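Local coordinates for 24-sterol C-methyltransferase (PDB 6F5Z), which probably transfers methyl groups from S-adenosylmethionine as a Rossmann-like methyltransferase, working in complex with the activator Trm112, at residues Y142-V147 with M160-H165. Residues are numbered along the deposited sequence; the frame is centred on the assembly and turned at random.
Sequences YYEENV and MTRWSH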
loop_
_atom_site.group_PDB
_atom_site.type_symbol
_atom_site.label_atom_id
_atom_site.label_comp_id
_atom_site.label_asym_id
_atom_site.label_seq_id
_atom_site.Cartn_x
_atom_site.Cartn_y
_atom_site.Cartn_z
ATOM N N TYR B 142 12.609 -14.733 -1.942
ATOM C CA TYR B 142 14.054 -14.738 -2.143
ATOM C C TYR B 142 14.477 -13.263 -2.136
ATOM O O TYR B 142 14.164 -12.535 -3.086
ATOM C CB TYR B 142 14.391 -15.397 -3.482
ATOM C CG TYR B 142 15.870 -15.407 -3.802
ATOM C CD1 TYR B 142 16.743 -16.273 -3.138
ATOM C CD2 TYR B 142 16.390 -14.571 -4.773
ATOM C CE1 TYR B 142 18.103 -16.318 -3.459
ATOM C CE2 TYR B 142 17.740 -14.628 -5.129
ATOM C CZ TYR B 142 18.591 -15.491 -4.456
ATOM O OH TYR B 142 19.923 -15.543 -4.811
ATOM N N TYR B 143 15.144 -12.816 -1.053
ATOM C CA TYR B 143 15.552 -11.437 -0.906
ATOM C C TYR B 143 16.648 -11.376 0.144
ATOM O O TYR B 143 16.806 -12.331 0.922
ATOM C CB TYR B 143 14.349 -10.504 -0.634
ATOM C CG TYR B 143 13.566 -10.837 0.613
ATOM C CD1 TYR B 143 12.502 -11.738 0.571
ATOM C CD2 TYR B 143 13.880 -10.243 1.830
ATOM C CE1 TYR B 143 11.783 -12.059 1.719
ATOM C CE2 TYR B 143 13.162 -10.552 2.990
ATOM C CZ TYR B 143 12.106 -11.458 2.920
ATOM O OH TYR B 143 11.386 -11.790 4.055
ATOM N N GLU B 144 17.406 -10.270 0.167
ATOM C CA GLU B 144 18.614 -10.211 0.984
ATOM C C GLU B 144 18.408 -10.498 2.462
ATOM O O GLU B 144 19.159 -11.306 3.036
ATOM C CB GLU B 144 19.335 -8.859 0.814
ATOM C CG GLU B 144 20.774 -8.877 1.342
ATOM C CD GLU B 144 21.670 -9.794 0.535
ATOM O OE1 GLU B 144 21.435 -9.967 -0.685
ATOM O OE2 GLU B 144 22.673 -10.266 1.118
ATOM N N GLU B 145 17.430 -9.844 3.082
ATOM C CA GLU B 145 17.217 -9.972 4.518
ATOM C C GLU B 145 16.791 -11.396 4.920
ATOM O O GLU B 145 16.996 -11.772 6.090
ATOM C CB GLU B 145 16.188 -8.938 5.004
ATOM C CG GLU B 145 16.704 -7.503 4.927
ATOM C CD GLU B 145 16.450 -6.783 3.608
ATOM O OE1 GLU B 145 16.280 -7.451 2.567
ATOM O OE2 GLU B 145 16.427 -5.536 3.624
ATOM N N ASN B 146 16.193 -12.169 3.988
ATOM C CA ASN B 146 15.758 -13.541 4.329
ATOM C C ASN B 146 16.990 -14.436 4.154
ATOM O O ASN B 146 17.214 -15.028 3.106
ATOM C CB ASN B 146 14.571 -13.978 3.475
ATOM C CG ASN B 146 14.115 -15.385 3.773
ATOM O OD1 ASN B 146 14.531 -16.004 4.771
ATOM N ND2 ASN B 146 13.303 -15.938 2.879
ATOM N N VAL B 147 17.820 -14.491 5.211
ATOM C CA VAL B 147 19.120 -15.154 5.131
ATOM C C VAL B 147 18.992 -16.634 4.708
ATOM O O VAL B 147 19.833 -17.125 3.948
ATOM C CB VAL B 147 19.959 -14.937 6.420
ATOM C CG1 VAL B 147 19.196 -15.351 7.670
ATOM C CG2 VAL B 147 21.327 -15.624 6.344
ATOM N N MET B 160 19.458 -15.889 -10.399
ATOM C CA MET B 160 18.448 -15.173 -9.617
ATOM C C MET B 160 18.955 -13.785 -9.158
ATOM O O MET B 160 20.158 -13.626 -8.889
ATOM C CB MET B 160 18.082 -16.031 -8.394
ATOM C CG MET B 160 17.582 -17.430 -8.776
ATOM S SD MET B 160 17.644 -18.582 -7.376
ATOM C CE MET B 160 16.245 -17.992 -6.420
ATOM N N THR B 161 18.042 -12.812 -8.994
ATOM C CA THR B 161 18.392 -11.493 -8.507
ATOM C C THR B 161 18.031 -11.443 -7.025
ATOM O O THR B 161 16.875 -11.670 -6.649
ATOM C CB THR B 161 17.692 -10.423 -9.346
ATOM O OG1 THR B 161 18.310 -10.424 -10.638
ATOM C CG2 THR B 161 17.832 -9.013 -8.737
ATOM N N ARG B 162 19.018 -11.136 -6.188
ATOM C CA ARG B 162 18.830 -11.110 -4.744
ATOM C C ARG B 162 18.941 -9.671 -4.297
ATOM O O ARG B 162 20.033 -9.117 -4.236
ATOM C CB ARG B 162 19.878 -11.983 -4.039
ATOM C CG ARG B 162 19.406 -12.371 -2.638
ATOM C CD ARG B 162 20.345 -13.408 -2.035
ATOM N NE ARG B 162 21.443 -12.744 -1.334
ATOM C CZ ARG B 162 22.611 -13.310 -1.052
ATOM N NH1 ARG B 162 23.530 -12.640 -0.376
ATOM N NH2 ARG B 162 22.880 -14.539 -1.468
ATOM N N TRP B 163 17.799 -9.022 -4.066
ATOM C CA TRP B 163 17.809 -7.632 -3.657
ATOM C C TRP B 163 17.348 -7.491 -2.233
ATOM O O TRP B 163 16.515 -8.281 -1.772
ATOM C CB TRP B 163 16.858 -6.790 -4.519
ATOM C CG TRP B 163 17.363 -6.409 -5.881
ATOM C CD1 TRP B 163 18.658 -6.451 -6.345
ATOM C CD2 TRP B 163 16.562 -5.936 -6.962
ATOM N NE1 TRP B 163 18.698 -6.043 -7.664
ATOM C CE2 TRP B 163 17.418 -5.701 -8.060
ATOM C CE3 TRP B 163 15.184 -5.714 -7.117
ATOM C CZ2 TRP B 163 16.925 -5.251 -9.303
ATOM C CZ3 TRP B 163 14.705 -5.243 -8.323
ATOM C CH2 TRP B 163 15.569 -5.024 -9.404
ATOM N N SER B 164 17.836 -6.438 -1.556
ATOM C CA SER B 164 17.315 -6.111 -0.219
ATOM C C SER B 164 15.966 -5.352 -0.329
ATOM O O SER B 164 15.584 -4.915 -1.411
ATOM C CB SER B 164 18.293 -5.196 0.518
ATOM O OG SER B 164 18.381 -4.005 -0.240
ATOM N N HIS B 165 15.302 -5.110 0.804
ATOM C CA HIS B 165 14.077 -4.296 0.791
ATOM C C HIS B 165 14.412 -2.936 0.118
ATOM O O HIS B 165 13.673 -2.459 -0.755
ATOM C CB HIS B 165 13.617 -4.003 2.225
ATOM C CG HIS B 165 12.974 -5.145 2.946
ATOM N ND1 HIS B 165 11.901 -4.919 3.817
ATOM C CD2 HIS B 165 13.213 -6.472 2.897
ATOM C CE1 HIS B 165 11.581 -6.110 4.316
ATOM N NE2 HIS B 165 12.356 -7.073 3.825
HETATM O O HOH W 1 15.289 -10.653 -4.701
HETATM O O HOH W 2 21.803 -16.386 -3.251
HETATM O O HOH W 3 21.479 -14.683 -6.734
HETATM O O HOH W 4 11.180 -9.234 5.230
#
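Arg162 grips the Glu144 carboxylate side-on, NE to OE1 at 2.9 Å and NH1 to the syn lone pair of OE2. Both oxygens lie near the guanidinium plane, but the carboxylate is turned 45° against it, so NE meets OE1 from above the carboxylate plane. A bend at Arg162 chi3 (88°) swings the guanidinium toward Glu144. Between the backbones, Glu144 N donates to Trp163 O (2.9 Å, 165° at the hydrogen) from above the carbonyl plane. The His165 N-H is bifurcated between Glu145 OE1 and OE2, both 3.1 Å from N and met on their syn lone pairs, the straighter bond going to OE2. Since His165 opens helix 165-174 and Ser164 is its N-cap, this negative charge probably complements the helix dipole. Both segments belong to the long excursion between strand 134-140 of the Rossmann-like methyltransferase sheet and that helix; a type I turn, Tyr143 to Asn146, presents the two glutamates. One water joins the backbones, donating to Tyr142 O and Thr161 O and accepting from Trp163 N. The Tyr142 ring lies between two CH-pi donors: Met160 CE sits 3.6 Å from its centroid, with SD over the same face in a Met-aromatic contact, while Arg162 CG covers the opposite face at 4.0 Å. Waters link Tyr142 OH to Arg162 NH2 and Met160 O. Tyr143 CE2 approaches the His165 ring edge at NE2 (3.7 Å); Tyr143 OH bonds Gly217 O.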